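PDB 3HZ8: Thiol:disulfide interchange protein DsbA from Neisseria meningitidis MC58, which probably acts as a periplasmic thiol-disulfide oxidoreductase of the thioredoxin superfamily, passing its own redox-active disulfide to folding proteins. Local coordinates for residues N10-A15 / K163-F168; A40-V45 / A169-G174; V111-L116 / K126-Y131. The protein carries 1 engineered substitution. One frame throughout, in Å; residues are numbered along the deposited sequence.

The three contacts sample the thioredoxin-like part of the protein and the helices that extend it. Contact 1 is partly buried: an antiparallel strand pair at the sheet edge, tied by backbone hydrogen bonds plus one threonine-glutamate bond. Contact 2 lies at the surface and touches contact 1, since strand 164-166 is followed in the chain by helix 171-191; there a tryptophan packs on the active-site helix with no hydrogen bond across. Contact 3 is the buried one, an apolar packing of helices 109-118 and 124-132 with no hydrogen bond across, whose centre is about 35 Å from that of contact 1 and about 28 Å from that of contact 2.

Contact 1 of 3, residues N10-A15 / K163-F168; sequences NYTVLA and KYKVEF
Strands 11-13 and 164-166 run antiparallel, their axes at 151°, with Tyr11 opposite Val166, Thr12 opposite Lys165 and Val13 opposite Tyr164. Thr12 and Lys165 form the hydrogen-bonded pair: Thr12 N gives to Lys165 O at 2.9 Å, and Lys165 N returns a bond to Thr12 O at 2.8 Å. Leu14 N to Lys163 O and Glu167 N to Asn10 O continue the ladder past the strand ends. The first strand of the chain thereby becomes an edge strand of the thioredoxin-like sheet, beside the last one, and the partner strand begins at a classic beta bulge, where Lys163 and Tyr164 both face Val160. Tyr11, Val13, Tyr164 and Val166 share one face, the one that helix 171-191 covers through contacts with Tyr164 and Val166. Apolar and aromatic residues suit it: CE1 of Tyr11 lies 3.8 Å from CD1 of Tyr164, the ring planes turned 85° to each other, and CG2 of Val13 meets the Tyr164 ring at its edge, 3.9 Å from CD1. The aliphatic CG of Lys163 sits over the centre of one face of that ring, and Tyr164 OH is hydrogen-bonded to Glu188 of helix 171-191. On the other face, Thr12 OG1 donates to Glu167 OE2 at 2.7 Å, meeting the carboxylate on its anti side. The bend at chi2 of Glu167 (-73°) lifts CD off the sheet on the Thr12 side, and Thr12 CG2 lies 3.4 Å from the same OE2. Lys165 runs alongside Thr12, its CB 3.5 Å from Thr12 OG1, before its extended chain leads the amine away.

Contact 2 of 3, residues A40-V45 / A169-G174; sequences AHLEPV and ADWESG
OD1 of Asp170, just before the Trp171 that packs on Leu42, accepts two bonds from one residue. Ser173 N meets it at 2.9 Å with an N-H...O angle of 163°, and Ser173 OG donates from above the carboxylate plane at 2.8 Å. Asp170 is thus the N-cap of helix 171-191, a place that suits a short acid: it accepts from an amide of the first turn, and its charge would probably be favoured by the helix end. The cap starts the turn from which Trp171 CB points at helix 37-50. There the indole lies with one face over Leu42, whose CB stands 4.1 Å from the centroid of the six-membered ring and close to its normal, a CH-pi contact. In Leu42, chi1 of 173° sets CG anti to the backbone N, and chi2 near 56° then brings CD1 to CE3 of Trp171, 3.8 Å away. His41 adds its CB, 3.8 Å from Trp171 NE1. One turn further on, the branched Val45 packs against the base of the Trp171 side chain: CG1 approaches Trp171 CB, and CG2 lies 3.9 Å from OE2 of Glu172, a chain bent back at chi2. Helix 37-50 follows directly on Cys36 of the redox-active Cys36-Cys39 disulfide, as in other thioredoxin-fold enzymes. Met175 of helix 171-191 touches both Leu42 and Val45, the Pro156 loop lies against Leu42 and Trp171, and Phe168, just beyond strand 164-166, meets the indole edge-to-face.

Contact 3 of 3, residues V111-L116 / K126-Y131; sequences VLKKWL and KVLAAY
Leu116 packs on Val127, Leu128 and Tyr131. Its CG is anti to the carbonyl carbon (chi1 -78°), and chi2 of 176° then places the two methyls: CD2 meets CG1 of Val127 at 3.7 Å, while CD1 lies 3.9 Å from CA of Leu128, close over the backbone of the facing helix. The CB atoms of Leu116 and Leu128 are 4.1 Å apart, where the two segments come nearest. CD1 of Leu128 rests 3.8 Å from CG of Lys113, the two side chains crossing at about a right angle. A lysine suits this margin because its methylenes cover the leucine while its amine leads off to a long, weak pairing with Glu110. Away from Val127, CD2 of Leu112 approaches CE1 of Tyr131 at 3.6 Å, obliquely to the ring. Tyr131 CG is anti to the backbone N, which sends the ring across toward helix 109-118. No hydrogen bond joins the segments; they run roughly antiparallel, at 148°, with axes 9.4 Å apart. These two helices belong to the helical part that DsbA proteins insert into the thioredoxin fold. Helix 71-83 packs against both, touching Leu112 through Leu76 and Tyr131 through Thr72, with Arg75 in a cation-pi contact with the tyrosine ring, while Ala84 just after that helix meets Val127.

Contact 1 of 3, residues N10-A15 / K163-F168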
# COMPACT_ATOMS: atom_id res chain seq x y z
N ASN A 10 4.40 5.93 19.47
CA ASN A 10 4.55 4.94 18.40
C ASN A 10 3.28 4.74 17.56
O ASN A 10 3.31 4.01 16.58
CB ASN A 10 5.13 3.60 18.90
CG ASN A 10 4.35 2.99 20.04
OD1 ASN A 10 3.24 3.42 20.36
ND2 ASN A 10 4.95 2.00 20.68
N TYR A 11 2.20 5.41 17.93
CA TYR A 11 1.01 5.45 17.08
C TYR A 11 0.19 6.68 17.38
O TYR A 11 0.32 7.29 18.46
CB TYR A 11 0.15 4.19 17.22
CG TYR A 11 -0.78 4.17 18.43
CD1 TYR A 11 -2.14 4.48 18.31
CD2 TYR A 11 -0.30 3.84 19.71
CE1 TYR A 11 -2.99 4.45 19.41
CE2 TYR A 11 -1.15 3.82 20.81
CZ TYR A 11 -2.49 4.13 20.66
OH TYR A 11 -3.36 4.10 21.75
N THR A 12 -0.65 7.05 16.42
CA THR A 12 -1.65 8.09 16.64
C THR A 12 -2.99 7.60 16.12
O THR A 12 -3.07 6.57 15.44
CB THR A 12 -1.28 9.41 15.94
OG1 THR A 12 -1.00 9.16 14.56
CG2 THR A 12 -0.06 10.07 16.62
N VAL A 13 -4.06 8.33 16.47
CA VAL A 13 -5.42 7.94 16.07
C VAL A 13 -5.97 8.93 15.06
O VAL A 13 -5.94 10.14 15.28
CB VAL A 13 -6.39 7.84 17.28
CG1 VAL A 13 -7.76 7.27 16.85
CG2 VAL A 13 -5.80 6.97 18.39
N LEU A 14 -6.49 8.41 13.94
CA LEU A 14 -7.04 9.27 12.90
C LEU A 14 -8.29 10.00 13.37
O LEU A 14 -9.08 9.44 14.15
CB LEU A 14 -7.38 8.46 11.64
CG LEU A 14 -6.27 7.83 10.81
CD1 LEU A 14 -6.86 7.32 9.49
CD2 LEU A 14 -5.06 8.75 10.59
N ALA A 15 -8.47 11.22 12.87
CA ALA A 15 -9.66 12.02 13.17
C ALA A 15 -10.92 11.41 12.57
O ALA A 15 -12.01 11.52 13.14
CB ALA A 15 -9.50 13.46 12.67
N LYS A 163 -7.93 3.10 11.70
CA LYS A 163 -7.87 4.23 12.63
C LYS A 163 -6.54 4.51 13.33
O LYS A 163 -6.38 5.58 13.90
CB LYS A 163 -8.96 4.08 13.71
CG LYS A 163 -8.77 2.87 14.62
CD LYS A 163 -9.90 2.67 15.63
CE LYS A 163 -10.07 3.86 16.59
NZ LYS A 163 -11.21 3.65 17.57
N TYR A 164 -5.60 3.56 13.31
CA TYR A 164 -4.35 3.71 14.06
C TYR A 164 -3.17 3.88 13.13
O TYR A 164 -2.79 2.94 12.43
CB TYR A 164 -4.12 2.51 15.00
CG TYR A 164 -5.24 2.32 16.01
CD1 TYR A 164 -5.59 3.33 16.89
CD2 TYR A 164 -5.92 1.12 16.09
CE1 TYR A 164 -6.61 3.15 17.83
CE2 TYR A 164 -6.94 0.92 17.02
CZ TYR A 164 -7.28 1.95 17.89
OH TYR A 164 -8.30 1.78 18.79
N LYS A 165 -2.58 5.07 13.12
CA LYS A 165 -1.44 5.37 12.27
C LYS A 165 -0.16 4.98 13.00
O LYS A 165 0.05 5.39 14.14
CB LYS A 165 -1.40 6.87 11.94
CG LYS A 165 -0.20 7.29 11.07
CD LYS A 165 -0.27 8.77 10.71
CE LYS A 165 1.01 9.19 10.02
NZ LYS A 165 0.97 10.60 9.57
N VAL A 166 0.68 4.18 12.33
CA VAL A 166 1.98 3.82 12.87
C VAL A 166 2.93 5.01 12.80
O VAL A 166 3.05 5.64 11.76
CB VAL A 166 2.59 2.64 12.10
CG1 VAL A 166 3.96 2.28 12.66
CG2 VAL A 166 1.66 1.44 12.15
N GLU A 167 3.57 5.34 13.92
CA GLU A 167 4.61 6.38 13.92
C GLU A 167 5.95 5.64 13.99
O GLU A 167 6.32 5.11 15.04
CB GLU A 167 4.43 7.33 15.11
CG GLU A 167 3.04 7.97 15.23
CD GLU A 167 2.79 9.04 14.18
OE1 GLU A 167 3.77 9.67 13.74
OE2 GLU A 167 1.62 9.26 13.78
N PHE A 168 6.63 5.55 12.85
CA PHE A 168 7.81 4.70 12.73
C PHE A 168 9.07 5.35 13.32
O PHE A 168 9.35 6.51 13.04
CB PHE A 168 8.10 4.42 11.25
CG PHE A 168 7.16 3.45 10.59
CD1 PHE A 168 7.46 2.09 10.60
CD2 PHE A 168 6.04 3.90 9.89
CE1 PHE A 168 6.62 1.17 9.96
CE2 PHE A 168 5.20 3.00 9.24
CZ PHE A 168 5.49 1.62 9.28

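Contact 2 of 3, residues A40-V45 / A169-G174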
# COMPACT_ATOMS: atom_id res chain seq x y z
N ALA A 40 10.38 2.28 -1.02
CA ALA A 40 11.12 1.16 -1.60
C ALA A 40 11.88 0.39 -0.53
O ALA A 40 12.04 -0.83 -0.64
CB ALA A 40 12.09 1.62 -2.70
N HIS A 41 12.34 1.11 0.50
CA HIS A 41 13.05 0.47 1.61
C HIS A 41 12.11 -0.24 2.57
O HIS A 41 12.45 -1.29 3.10
CB HIS A 41 13.90 1.47 2.38
CG HIS A 41 15.21 1.76 1.72
ND1 HIS A 41 15.49 2.97 1.11
CD2 HIS A 41 16.31 0.99 1.56
CE1 HIS A 41 16.71 2.94 0.61
NE2 HIS A 41 17.23 1.75 0.87
N LEU A 42 10.95 0.36 2.83
CA LEU A 42 9.95 -0.30 3.67
C LEU A 42 9.45 -1.59 3.02
O LEU A 42 9.15 -2.57 3.71
CB LEU A 42 8.77 0.64 3.96
CG LEU A 42 7.55 0.06 4.69
CD1 LEU A 42 7.91 -0.58 6.06
CD2 LEU A 42 6.47 1.11 4.90
N GLU A 43 9.35 -1.57 1.68
CA GLU A 43 8.72 -2.65 0.93
C GLU A 43 9.14 -4.07 1.35
O GLU A 43 8.28 -4.86 1.73
CB GLU A 43 8.92 -2.44 -0.58
CG GLU A 43 8.33 -3.56 -1.44
CD GLU A 43 6.81 -3.67 -1.36
OE1 GLU A 43 6.15 -2.69 -0.93
OE2 GLU A 43 6.29 -4.73 -1.76
N PRO A 44 10.46 -4.39 1.29
CA PRO A 44 10.84 -5.76 1.66
C PRO A 44 10.53 -6.15 3.11
O PRO A 44 10.24 -7.32 3.40
CB PRO A 44 12.35 -5.79 1.40
CG PRO A 44 12.78 -4.38 1.47
CD PRO A 44 11.64 -3.61 0.87
N VAL A 45 10.57 -5.17 4.02
CA VAL A 45 10.28 -5.42 5.43
C VAL A 45 8.80 -5.73 5.63
O VAL A 45 8.42 -6.70 6.31
CB VAL A 45 10.71 -4.20 6.31
CG1 VAL A 45 10.29 -4.39 7.76
CG2 VAL A 45 12.23 -3.98 6.23
N ALA A 169 9.79 4.57 14.13
CA ALA A 169 11.17 4.91 14.53
C ALA A 169 12.16 4.35 13.49
O ALA A 169 13.10 5.04 13.06
CB ALA A 169 11.48 4.38 15.93
N ASP A 170 11.91 3.11 13.08
CA ASP A 170 12.52 2.51 11.88
C ASP A 170 11.54 1.45 11.35
O ASP A 170 10.50 1.20 11.96
CB ASP A 170 13.95 1.97 12.14
CG ASP A 170 14.00 0.81 13.13
OD1 ASP A 170 12.98 0.16 13.44
OD2 ASP A 170 15.13 0.51 13.59
N TRP A 171 11.83 0.84 10.20
CA TRP A 171 10.83 -0.05 9.60
C TRP A 171 10.62 -1.32 10.43
O TRP A 171 9.49 -1.78 10.64
CB TRP A 171 11.16 -0.40 8.14
CG TRP A 171 11.52 0.79 7.30
CD1 TRP A 171 12.64 0.94 6.55
CD2 TRP A 171 10.75 1.99 7.12
NE1 TRP A 171 12.64 2.16 5.93
CE2 TRP A 171 11.49 2.84 6.27
CE3 TRP A 171 9.52 2.45 7.63
CZ2 TRP A 171 11.03 4.10 5.88
CZ3 TRP A 171 9.07 3.71 7.26
CH2 TRP A 171 9.82 4.52 6.39
N GLU A 172 11.72 -1.89 10.93
CA GLU A 172 11.63 -3.14 11.66
C GLU A 172 10.82 -3.03 12.94
O GLU A 172 9.91 -3.84 13.17
CB GLU A 172 13.03 -3.70 11.94
CG GLU A 172 13.73 -4.24 10.70
CD GLU A 172 13.23 -5.62 10.32
OE1 GLU A 172 12.46 -6.24 11.09
OE2 GLU A 172 13.60 -6.10 9.23
N SER A 173 11.11 -2.02 13.77
CA SER A 173 10.33 -1.83 14.99
C SER A 173 8.87 -1.52 14.70
O SER A 173 7.97 -1.87 15.47
CB SER A 173 10.93 -0.75 15.89
OG SER A 173 10.95 0.52 15.26
N GLY A 174 8.62 -0.88 13.55
CA GLY A 174 7.25 -0.58 13.16
C GLY A 174 6.42 -1.83 12.94
O GLY A 174 5.19 -1.81 13.11

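Contact 3 of 3, residues V111-L116 / K126-Y131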
# COMPACT_ATOMS: atom_id res chain seq x y z
N VAL A 111 5.69 4.88 -22.13
CA VAL A 111 6.85 4.22 -21.51
C VAL A 111 6.41 3.01 -20.67
O VAL A 111 6.99 1.92 -20.76
CB VAL A 111 7.66 5.21 -20.64
CG1 VAL A 111 8.77 4.50 -19.88
CG2 VAL A 111 8.25 6.30 -21.52
N LEU A 112 5.35 3.20 -19.87
CA LEU A 112 4.85 2.15 -18.99
C LEU A 112 4.36 0.92 -19.76
O LEU A 112 4.67 -0.21 -19.38
CB LEU A 112 3.73 2.70 -18.11
CG LEU A 112 3.04 1.65 -17.23
CD1 LEU A 112 4.06 1.03 -16.29
CD2 LEU A 112 1.92 2.28 -16.44
N LYS A 113 3.60 1.14 -20.82
CA LYS A 113 3.02 0.01 -21.55
C LYS A 113 4.09 -0.87 -22.21
O LYS A 113 4.00 -2.10 -22.17
CB LYS A 113 1.96 0.47 -22.56
CG LYS A 113 0.71 1.05 -21.87
CD LYS A 113 -0.38 1.47 -22.86
CE LYS A 113 0.05 2.71 -23.64
NZ LYS A 113 -1.12 3.52 -24.15
N LYS A 114 5.10 -0.24 -22.81
CA LYS A 114 6.23 -0.97 -23.39
C LYS A 114 6.97 -1.75 -22.30
O LYS A 114 7.27 -2.93 -22.48
CB LYS A 114 7.18 -0.02 -24.13
CG LYS A 114 8.47 -0.66 -24.65
CD LYS A 114 9.50 0.40 -25.05
CE LYS A 114 10.80 -0.22 -25.56
NZ LYS A 114 11.59 -0.87 -24.49
N TRP A 115 7.26 -1.08 -21.19
CA TRP A 115 7.95 -1.71 -20.06
C TRP A 115 7.17 -2.92 -19.52
O TRP A 115 7.74 -4.01 -19.32
CB TRP A 115 8.18 -0.67 -18.95
CG TRP A 115 9.01 -1.17 -17.80
CD1 TRP A 115 10.37 -1.21 -17.72
CD2 TRP A 115 8.52 -1.71 -16.56
NE1 TRP A 115 10.76 -1.75 -16.52
CE2 TRP A 115 9.64 -2.06 -15.79
CE3 TRP A 115 7.24 -1.92 -16.04
CZ2 TRP A 115 9.52 -2.61 -14.50
CZ3 TRP A 115 7.12 -2.49 -14.76
CH2 TRP A 115 8.26 -2.82 -14.02
N LEU A 116 5.86 -2.75 -19.32
CA LEU A 116 5.05 -3.85 -18.81
C LEU A 116 5.08 -5.05 -19.76
O LEU A 116 5.21 -6.19 -19.31
CB LEU A 116 3.60 -3.41 -18.58
CG LEU A 116 3.32 -2.60 -17.32
CD1 LEU A 116 1.85 -2.18 -17.32
CD2 LEU A 116 3.66 -3.43 -16.07
N LYS A 126 -0.12 -9.70 -18.29
CA LYS A 126 -1.37 -9.69 -17.53
C LYS A 126 -1.59 -8.37 -16.81
O LYS A 126 -2.71 -7.87 -16.75
CB LYS A 126 -1.48 -10.88 -16.56
CG LYS A 126 -1.82 -12.22 -17.23
CD LYS A 126 -3.13 -12.19 -18.02
CE LYS A 126 -3.66 -13.60 -18.33
NZ LYS A 126 -2.68 -14.48 -19.05
N VAL A 127 -0.51 -7.81 -16.27
CA VAL A 127 -0.57 -6.49 -15.62
C VAL A 127 -0.89 -5.40 -16.66
O VAL A 127 -1.70 -4.51 -16.41
CB VAL A 127 0.70 -6.18 -14.81
CG1 VAL A 127 0.66 -4.75 -14.25
CG2 VAL A 127 0.84 -7.19 -13.65
N LEU A 128 -0.29 -5.51 -17.84
CA LEU A 128 -0.67 -4.62 -18.95
C LEU A 128 -2.17 -4.70 -19.27
O LEU A 128 -2.84 -3.68 -19.40
CB LEU A 128 0.17 -4.92 -20.19
CG LEU A 128 -0.16 -4.06 -21.41
CD1 LEU A 128 -0.11 -2.55 -21.12
CD2 LEU A 128 0.74 -4.43 -22.61
N ALA A 129 -2.71 -5.92 -19.38
CA ALA A 129 -4.14 -6.10 -19.62
C ALA A 129 -4.99 -5.47 -18.52
O ALA A 129 -6.01 -4.85 -18.79
CB ALA A 129 -4.48 -7.59 -19.78
N ALA A 130 -4.55 -5.64 -17.27
CA ALA A 130 -5.22 -5.02 -16.14
C ALA A 130 -5.17 -3.50 -16.23
O ALA A 130 -6.16 -2.84 -15.93
CB ALA A 130 -4.61 -5.50 -14.82
N TYR A 131 -4.01 -2.95 -16.63
CA TYR A 131 -3.87 -1.51 -16.81
C TYR A 131 -4.87 -0.99 -17.84
O TYR A 131 -5.46 0.07 -17.66
CB TYR A 131 -2.43 -1.14 -17.23
CG TYR A 131 -2.25 0.35 -17.47
CD1 TYR A 131 -1.81 1.20 -16.44
CD2 TYR A 131 -2.55 0.93 -18.71
CE1 TYR A 131 -1.65 2.56 -16.66
CE2 TYR A 131 -2.40 2.29 -18.92
CZ TYR A 131 -1.95 3.10 -17.89
OH TYR A 131 -1.81 4.45 -18.11